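Local coordinates for uncharacterized protein (PDB 4R7F) that is of unknown function but carries immunoglobulin-like beta-sandwich domains, the first resembling that of type 9 secretion system plug proteins, and probably belongs to that family, at residues A[12-16]-A[43-47]; A[82-86]-A[98-102]; A[90-96]-A[284-290]. All coordinates share one frame. Residue numbers count along the deposited sequence, not the author numbering.

Contact 1: A[12-16]-A[43-47]; sequences KQIKT and FDGLG
Three backbone hydrogen bonds join 12-16 to 43-47 as antiparallel partners: L46 N to Q13 O (2.8 Å), K15 N to D44 O (3.0 Å) and D44 N to K15 O (2.9 Å). K15 and D44 thus form a hydrogen-bonded pair (CA-CA 5.2 Å), and I14 and G45 a non-hydrogen-bonded one (CA-CA 4.8 Å). The N-to-C directions of the short strand segments lie at 139°, with axes 4.8 Å apart at closest; T16 turns to positive phi (62°). T16 OG1 and D44 OD2 are hydrogen-bonded to Y290 OH, D44 OD2 also pairs with K340, and D44 OD1 takes N98 ND2. On one face I14 (m, m) brings CD1 to 4.0 Å from F43 CD2; on the face of K15 and D44, K15 CG lies 4.0 Å from L46 CG. This is an antiparallel edge pairing of the immunoglobulin-like sandwich, with strand 14-21 outermost in a four-stranded sheet, strand 39-46 between it and strand 96-103, and strand 129-138 packed against I14 and F43.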
loop_
_atom_site.group_PDB
_atom_site.type_symbol
_atom_site.label_atom_id
_atom_site.label_comp_id
_atom_site.label_asym_id
_atom_site.label_seq_id
_atom_site.Cartn_x
_atom_site.Cartn_y
_atom_site.Cartn_z
ATOM N N LYS A 12 9.098 27.833 -21.506
ATOM C CA LYS A 12 10.411 27.582 -20.917
ATOM C C LYS A 12 10.595 28.220 -19.543
ATOM O O LYS A 12 11.535 27.838 -18.834
ATOM C CB LYS A 12 11.491 28.037 -21.849
ATOM C CG LYS A 12 11.465 27.270 -23.150
ATOM C CD LYS A 12 12.356 27.918 -24.185
ATOM C CE LYS A 12 12.427 27.092 -25.453
ATOM N NZ LYS A 12 12.647 27.963 -26.628
ATOM N N GLN A 13 9.717 29.185 -19.206
ATOM C CA GLN A 13 9.831 29.863 -17.893
ATOM C C GLN A 13 9.045 29.140 -16.768
ATOM O O GLN A 13 9.192 29.484 -15.609
ATOM C CB GLN A 13 9.451 31.362 -17.951
ATOM C CG GLN A 13 10.384 32.301 -18.744
ATOM C CD GLN A 13 11.842 32.390 -18.264
ATOM O OE1 GLN A 13 12.552 31.386 -18.150
ATOM N NE2 GLN A 13 12.312 33.616 -18.068
ATOM N N ILE A 14 8.285 28.096 -17.087
ATOM C CA ILE A 14 7.488 27.353 -16.104
ATOM C C ILE A 14 8.198 26.029 -15.768
ATOM O O ILE A 14 8.587 25.278 -16.658
ATOM C CB ILE A 14 6.060 27.082 -16.711
ATOM C CG1 ILE A 14 5.317 28.399 -16.978
ATOM C CG2 ILE A 14 5.213 26.132 -15.873
ATOM C CD1 ILE A 14 5.120 29.256 -15.750
ATOM N N LYS A 15 8.351 25.710 -14.491
ATOM C CA LYS A 15 9.014 24.457 -14.117
ATOM C C LYS A 15 8.286 23.831 -12.969
ATOM O O LYS A 15 7.566 24.517 -12.225
ATOM C CB LYS A 15 10.449 24.699 -13.690
ATOM C CG LYS A 15 11.336 25.329 -14.744
ATOM C CD LYS A 15 11.641 24.359 -15.869
ATOM C CE LYS A 15 12.707 24.946 -16.791
ATOM N NZ LYS A 15 12.527 24.614 -18.239
ATOM N N THR A 16 8.455 22.517 -12.854
ATOM C CA THR A 16 8.081 21.748 -11.662
ATOM C C THR A 16 6.596 21.847 -11.439
ATOM O O THR A 16 6.104 22.082 -10.319
ATOM C CB THR A 16 8.912 22.215 -10.442
ATOM O OG1 THR A 16 10.292 22.295 -10.837
ATOM C CG2 THR A 16 8.779 21.265 -9.291
ATOM N N PHE A 43 3.500 25.135 -9.251
ATOM C CA PHE A 43 4.463 25.352 -10.290
ATOM C C PHE A 43 5.310 26.546 -9.972
ATOM O O PHE A 43 4.905 27.369 -9.169
ATOM C CB PHE A 43 3.750 25.554 -11.640
ATOM C CG PHE A 43 2.955 26.816 -11.746
ATOM C CD1 PHE A 43 1.639 26.845 -11.352
ATOM C CD2 PHE A 43 3.515 27.968 -12.277
ATOM C CE1 PHE A 43 0.881 28.012 -11.476
ATOM C CE2 PHE A 43 2.768 29.143 -12.401
ATOM C CZ PHE A 43 1.444 29.162 -12.006
ATOM N N ASP A 44 6.477 26.639 -10.610
ATOM C CA ASP A 44 7.329 27.798 -10.476
ATOM C C ASP A 44 7.344 28.594 -11.771
ATOM O O ASP A 44 7.321 28.030 -12.841
ATOM C CB ASP A 44 8.755 27.385 -10.152
ATOM C CG ASP A 44 8.905 26.791 -8.783
ATOM O OD1 ASP A 44 8.081 27.066 -7.888
ATOM O OD2 ASP A 44 9.873 26.025 -8.616
ATOM N N GLY A 45 7.403 29.917 -11.664
ATOM C CA GLY A 45 7.816 30.773 -12.781
ATOM C C GLY A 45 9.243 31.292 -12.570
ATOM O O GLY A 45 9.555 31.896 -11.536
ATOM N N LEU A 46 10.133 31.061 -13.532
ATOM C CA LEU A 46 11.539 31.488 -13.379
ATOM C C LEU A 46 11.727 32.964 -13.774
ATOM O O LEU A 46 10.966 33.499 -14.589
ATOM C CB LEU A 46 12.465 30.610 -14.224
ATOM C CG LEU A 46 12.489 29.095 -13.975
ATOM C CD1 LEU A 46 13.859 28.554 -14.316
ATOM C CD2 LEU A 46 12.158 28.679 -12.561
ATOM N N GLY A 47 12.764 33.596 -13.211
ATOM C CA GLY A 47 12.946 35.054 -13.260
ATOM C C GLY A 47 12.643 35.680 -11.901
ATOM O O GLY A 47 12.196 34.986 -10.984
#

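Contact 2: A[82-86]-A[98-102]; sequences TIDDF and NYRLL
From T82, the end of strand 81-82, the chain crosses as an irregular loop to residues 98-102 of strand 96-103 and forms a beta bridge only at F86, an antiparallel non-hydrogen-bonded pair with Y99, CA atoms 4.4 Å apart. R100 N donates to D85 O at 3.0 Å, while F86 CA approaches N98 O to 3.2 Å in a CA-H...O contact. D85 (chi1 t) and R100 (chi1 t, chi2 149°) extend beside each other until D85 OD2 meets R100 NH1 at 2.8 Å, a salt bridge at the edge of the guanidinium. F86 (p) and Y99 (m) share a face of the sheet: F86 CB lies 4.0 Å from the Y99 ring centroid in a CH-pi contact, and the two rings, inclined by 20°, are slid apart to 5.7 Å between centroids. I83 (m, t) points at the strand, its CG2 4.4 Å from Y99 CD2 and its CD1 4.5 Å from L101 CD2. Residues 82-86 connect strand 81-82, paired with 53-60 in one sheet of the immunoglobulin-like sandwich, to 86-88, beside 96-103 in the other; I83, L101 and the ring of Y99 pack inside, and the D85-R100 ion pair stays on the more exposed side.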
loop_
_atom_site.group_PDB
_atom_site.type_symbol
_atom_site.label_atom_id
_atom_site.label_comp_id
_atom_site.label_asym_id
_atom_site.label_seq_id
_atom_site.Cartn_x
_atom_site.Cartn_y
_atom_site.Cartn_z
ATOM N N THR A 82 -7.575 35.073 -11.478
ATOM C CA THR A 82 -6.168 35.294 -11.149
ATOM C C THR A 82 -5.642 34.264 -10.134
ATOM O O THR A 82 -6.357 33.726 -9.290
ATOM C CB THR A 82 -5.889 36.758 -10.698
ATOM O OG1 THR A 82 -6.335 37.655 -11.715
ATOM C CG2 THR A 82 -4.392 37.013 -10.495
ATOM N N ILE A 83 -4.360 33.940 -10.290
ATOM C CA ILE A 83 -3.669 33.047 -9.360
ATOM C C ILE A 83 -2.914 33.941 -8.372
ATOM O O ILE A 83 -1.909 34.583 -8.723
ATOM C CB ILE A 83 -2.744 32.066 -10.104
ATOM C CG1 ILE A 83 -3.567 31.266 -11.122
ATOM C CG2 ILE A 83 -2.064 31.117 -9.118
ATOM C CD1 ILE A 83 -2.762 30.264 -11.935
ATOM N N ASP A 84 -3.451 34.000 -7.151
ATOM C CA ASP A 84 -3.008 34.975 -6.160
ATOM C C ASP A 84 -1.999 34.366 -5.194
ATOM O O ASP A 84 -1.154 35.067 -4.690
ATOM C CB ASP A 84 -4.219 35.545 -5.386
ATOM C CG ASP A 84 -5.135 36.400 -6.260
ATOM O OD1 ASP A 84 -4.637 36.993 -7.243
ATOM O OD2 ASP A 84 -6.348 36.488 -5.963
ATOM N N ASP A 85 -2.074 33.054 -4.953
ATOM C CA ASP A 85 -1.238 32.464 -3.900
ATOM C C ASP A 85 0.182 32.174 -4.419
ATOM O O ASP A 85 0.442 31.145 -5.025
ATOM C CB ASP A 85 -1.922 31.238 -3.278
ATOM C CG ASP A 85 -1.108 30.594 -2.130
ATOM O OD1 ASP A 85 0.127 30.812 -1.982
ATOM O OD2 ASP A 85 -1.727 29.814 -1.378
ATOM N N PHE A 86 1.099 33.094 -4.163
ATOM C CA PHE A 86 2.482 32.928 -4.586
ATOM C C PHE A 86 3.509 33.491 -3.620
ATOM O O PHE A 86 3.204 34.348 -2.792
ATOM C CB PHE A 86 2.672 33.586 -5.951
ATOM C CG PHE A 86 2.905 35.074 -5.891
ATOM C CD1 PHE A 86 1.842 35.949 -5.820
ATOM C CD2 PHE A 86 4.194 35.591 -5.936
ATOM C CE1 PHE A 86 2.055 37.317 -5.779
ATOM C CE2 PHE A 86 4.422 36.960 -5.890
ATOM C CZ PHE A 86 3.348 37.822 -5.809
ATOM N N ASN A 98 7.056 30.738 -6.711
ATOM C CA ASN A 98 6.326 29.504 -6.590
ATOM C C ASN A 98 4.855 29.820 -6.397
ATOM O O ASN A 98 4.509 30.637 -5.545
ATOM C CB ASN A 98 6.850 28.746 -5.371
ATOM C CG ASN A 98 6.057 27.512 -5.070
ATOM O OD1 ASN A 98 5.467 27.378 -3.986
ATOM N ND2 ASN A 98 6.045 26.583 -6.032
ATOM N N TYR A 99 4.009 29.144 -7.168
ATOM C CA TYR A 99 2.584 29.427 -7.280
ATOM C C TYR A 99 1.780 28.197 -6.906
ATOM O O TYR A 99 2.187 27.062 -7.139
ATOM C CB TYR A 99 2.232 29.789 -8.714
ATOM C CG TYR A 99 2.879 31.065 -9.207
ATOM C CD1 TYR A 99 4.199 31.073 -9.632
ATOM C CD2 TYR A 99 2.164 32.279 -9.243
ATOM C CE1 TYR A 99 4.804 32.235 -10.074
ATOM C CE2 TYR A 99 2.761 33.457 -9.695
ATOM C CZ TYR A 99 4.090 33.431 -10.089
ATOM O OH TYR A 99 4.711 34.567 -10.548
ATOM N N ARG A 100 0.612 28.428 -6.357
ATOM C CA ARG A 100 -0.237 27.365 -5.847
ATOM C C ARG A 100 -1.669 27.774 -6.097
ATOM O O ARG A 100 -2.066 28.884 -5.762
ATOM C CB ARG A 100 0.007 27.187 -4.371
ATOM C CG ARG A 100 -0.772 26.073 -3.707
ATOM C CD ARG A 100 0.088 25.535 -2.567
ATOM N NE ARG A 100 -0.676 25.050 -1.434
ATOM C CZ ARG A 100 -1.310 25.847 -0.583
ATOM N NH1 ARG A 100 -1.298 27.169 -0.748
ATOM N NH2 ARG A 100 -1.984 25.317 0.424
ATOM N N LEU A 101 -2.402 26.870 -6.731
ATOM C CA LEU A 101 -3.816 26.996 -7.014
ATOM C C LEU A 101 -4.461 25.735 -6.489
ATOM O O LEU A 101 -4.075 24.626 -6.881
ATOM C CB LEU A 101 -4.038 27.106 -8.521
ATOM C CG LEU A 101 -5.468 27.009 -9.038
ATOM C CD1 LEU A 101 -6.299 28.195 -8.576
ATOM C CD2 LEU A 101 -5.446 26.974 -10.541
ATOM N N LEU A 102 -5.401 25.904 -5.567
ATOM C CA LEU A 102 -6.234 24.811 -5.110
ATOM C C LEU A 102 -7.596 24.880 -5.802
ATOM O O LEU A 102 -8.166 25.966 -5.995
ATOM C CB LEU A 102 -6.422 24.886 -3.610
ATOM C CG LEU A 102 -5.132 24.929 -2.814
ATOM C CD1 LEU A 102 -5.446 24.982 -1.328
ATOM C CD2 LEU A 102 -4.278 23.724 -3.149
#

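Contact 3: A[90-96]-A[284-290]; sequences IGTTTQY and PDTEADY
P284 opens a single turn of helix, its O accepting A288 N at 2.9 Å. In D285 the CA-to-CB bond points away, but D285 O lies 3.4 Å from Y96 CE1. T286 O takes the hydrogen bond of I90 N (2.8 Å), and T286 OG1, hydrogen-bonded to D283, lies 3.6 Å from I90 CD1. Water 1 lies within hydrogen-bonding distance of E287 O (2.8 Å) and I90 O (2.9 Å), and T92 CG2 comes within 3.3 Å of E287 O. At A288 the backbone leaves helical angles and A288 O receives Y96 OH at 2.6 Å. The junction joins two beta domains: 90-96 links strands 86-88 and 96-103 of the plug-protein-like first domain, whereas 284-290 leads into strand 290-298 of another sheet. D289 (t) grips the loop with its carboxylate: OD2 accepts T93 N (3.0 Å) and T93 OG1 (2.5 Å), while OD1 takes T94 N (3.1 Å) and its neighbour Y290 N (2.7 Å). Y290 (chi1 -85°) presents its edge to the face of Y96 (p) in a T-shaped stack, centroids 5.3 Å apart and planes at 82°. Water 2 links Y290 O to T93 OG1, 2.9 Å from each.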
loop_
_atom_site.group_PDB
_atom_site.type_symbol
_atom_site.label_atom_id
_atom_site.label_comp_id
_atom_site.label_asym_id
_atom_site.label_seq_id
_atom_site.Cartn_x
_atom_site.Cartn_y
_atom_site.Cartn_z
ATOM N N ILE A 90 13.797 31.975 -1.916
ATOM C CA ILE A 90 14.701 32.478 -0.891
ATOM C C ILE A 90 16.052 31.727 -0.930
ATOM O O ILE A 90 16.104 30.500 -0.802
ATOM C CB ILE A 90 14.093 32.258 0.519
ATOM C CG1 ILE A 90 12.662 32.814 0.611
ATOM C CG2 ILE A 90 14.980 32.898 1.583
ATOM C CD1 ILE A 90 11.740 32.026 1.535
ATOM N N GLY A 91 17.147 32.461 -1.083
ATOM C CA GLY A 91 18.480 31.889 -0.935
ATOM C C GLY A 91 18.948 30.925 -2.017
ATOM O O GLY A 91 19.699 30.009 -1.731
ATOM N N THR A 92 18.552 31.172 -3.262
ATOM C CA THR A 92 18.843 30.268 -4.367
ATOM C C THR A 92 19.521 31.008 -5.486
ATOM O O THR A 92 19.168 32.146 -5.775
ATOM C CB THR A 92 17.543 29.633 -4.934
ATOM O OG1 THR A 92 16.689 30.640 -5.535
ATOM C CG2 THR A 92 16.796 28.930 -3.833
ATOM N N THR A 93 20.461 30.345 -6.159
ATOM C CA THR A 93 21.107 30.922 -7.338
ATOM C C THR A 93 20.104 31.219 -8.452
ATOM O O THR A 93 20.096 32.288 -9.055
ATOM C CB THR A 93 22.209 29.998 -7.851
ATOM O OG1 THR A 93 21.695 28.664 -8.011
ATOM C CG2 THR A 93 23.365 29.991 -6.829
ATOM N N THR A 94 19.222 30.268 -8.686
ATOM C CA THR A 94 18.243 30.389 -9.733
ATOM C C THR A 94 17.023 31.016 -9.058
ATOM O O THR A 94 16.448 30.451 -8.097
ATOM C CB THR A 94 17.921 28.993 -10.335
ATOM O OG1 THR A 94 19.120 28.374 -10.795
ATOM C CG2 THR A 94 16.944 29.101 -11.465
ATOM N N GLN A 95 16.647 32.197 -9.527
ATOM C CA GLN A 95 15.505 32.883 -8.958
ATOM C C GLN A 95 14.205 32.446 -9.626
ATOM O O GLN A 95 14.139 32.216 -10.839
ATOM C CB GLN A 95 15.678 34.393 -9.059
ATOM C CG GLN A 95 16.592 34.951 -7.984
ATOM C CD GLN A 95 16.951 36.395 -8.235
ATOM O OE1 GLN A 95 16.370 37.046 -9.102
ATOM N NE2 GLN A 95 17.916 36.904 -7.483
ATOM N N TYR A 96 13.169 32.359 -8.805
ATOM C CA TYR A 96 11.851 31.982 -9.243
ATOM C C TYR A 96 10.801 32.398 -8.221
ATOM O O TYR A 96 11.119 32.700 -7.054
ATOM C CB TYR A 96 11.809 30.448 -9.446
ATOM C CG TYR A 96 12.027 29.649 -8.200
ATOM C CD1 TYR A 96 10.968 29.325 -7.379
ATOM C CD2 TYR A 96 13.295 29.198 -7.840
ATOM C CE1 TYR A 96 11.148 28.570 -6.220
ATOM C CE2 TYR A 96 13.485 28.443 -6.687
ATOM C CZ TYR A 96 12.396 28.128 -5.868
ATOM O OH TYR A 96 12.548 27.371 -4.690
ATOM N N PRO A 284 10.713 23.812 1.137
ATOM C CA PRO A 284 11.431 23.521 -0.096
ATOM C C PRO A 284 10.810 24.189 -1.356
ATOM O O PRO A 284 11.523 24.552 -2.308
ATOM C CB PRO A 284 11.351 21.997 -0.176
ATOM C CG PRO A 284 11.011 21.521 1.178
ATOM C CD PRO A 284 10.150 22.589 1.737
ATOM N N ASP A 285 9.495 24.375 -1.362
ATOM C CA ASP A 285 8.855 25.030 -2.494
ATOM C C ASP A 285 9.371 26.431 -2.793
ATOM O O ASP A 285 9.216 26.884 -3.922
ATOM C CB ASP A 285 7.315 25.055 -2.344
ATOM C CG ASP A 285 6.670 23.675 -2.527
ATOM O OD1 ASP A 285 7.345 22.756 -3.032
ATOM O OD2 ASP A 285 5.483 23.513 -2.166
ATOM N N THR A 286 9.954 27.118 -1.805
ATOM C CA THR A 286 10.646 28.409 -2.056
ATOM C C THR A 286 12.158 28.421 -1.751
ATOM O O THR A 286 12.855 29.380 -2.066
ATOM C CB THR A 286 9.993 29.550 -1.256
ATOM O OG1 THR A 286 9.993 29.215 0.131
ATOM C CG2 THR A 286 8.559 29.790 -1.717
ATOM N N GLU A 287 12.675 27.347 -1.174
ATOM C CA GLU A 287 14.066 27.296 -0.733
ATOM C C GLU A 287 14.929 26.369 -1.598
ATOM O O GLU A 287 16.165 26.500 -1.647
ATOM C CB GLU A 287 14.117 26.865 0.734
ATOM C CG GLU A 287 13.494 27.854 1.721
ATOM C CD GLU A 287 13.468 27.311 3.151
ATOM O OE1 GLU A 287 12.796 26.302 3.431
ATOM O OE2 GLU A 287 14.139 27.886 4.010
ATOM N N ALA A 288 14.292 25.450 -2.308
ATOM C CA ALA A 288 15.022 24.527 -3.185
ATOM C C ALA A 288 15.508 25.254 -4.420
ATOM O O ALA A 288 14.758 26.027 -5.025
ATOM C CB ALA A 288 14.128 23.387 -3.580
ATOM N N ASP A 289 16.757 25.014 -4.783
ATOM C CA ASP A 289 17.384 25.677 -5.923
ATOM C C ASP A 289 17.178 24.808 -7.186
ATOM O O ASP A 289 16.673 23.683 -7.089
ATOM C CB ASP A 289 18.893 25.881 -5.603
ATOM C CG ASP A 289 19.528 27.001 -6.404
ATOM O OD1 ASP A 289 18.877 27.502 -7.360
ATOM O OD2 ASP A 289 20.687 27.374 -6.090
ATOM N N TYR A 290 17.577 25.333 -8.347
ATOM C CA TYR A 290 17.447 24.662 -9.636
ATOM C C TYR A 290 18.862 24.453 -10.111
ATOM O O TYR A 290 19.611 25.417 -10.249
ATOM C CB TYR A 290 16.663 25.511 -10.694
ATOM C CG TYR A 290 15.131 25.365 -10.638
ATOM C CD1 TYR A 290 14.351 26.165 -9.804
ATOM C CD2 TYR A 290 14.484 24.413 -11.383
ATOM C CE1 TYR A 290 12.976 26.021 -9.731
ATOM C CE2 TYR A 290 13.104 24.252 -11.315
ATOM C CZ TYR A 290 12.354 25.046 -10.497
ATOM O OH TYR A 290 10.994 24.862 -10.459
HETATM O O HOH W 1 17.573 28.197 0.112
HETATM O O HOH W 2 22.264 26.484 -9.807
#

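Contacts 1 and 2 both reach the same four-stranded sheet, through its neighbouring strands 39-46 and 96-103, and meet directly: F43 O is 2.8 Å from Y99 N and D44 OD1 2.8 Å from N98 ND2. Backbone pairing dominates contact 1, whereas contact 2 rests on one backbone hydrogen bond, an ion pair and aromatic packing. Contact 3 joins two domains largely through a carboxylate, hydroxyls and waters, with one backbone bond and a T-shaped ring pair. Y290 connects it to contact 1, its OH 2.5 Å from D44 OD2 and 2.7 Å from T16 OG1. Each contact mixes buried and exposed residues, with I14 and F43, I83 and Y99, and Y96 and Y290 buried.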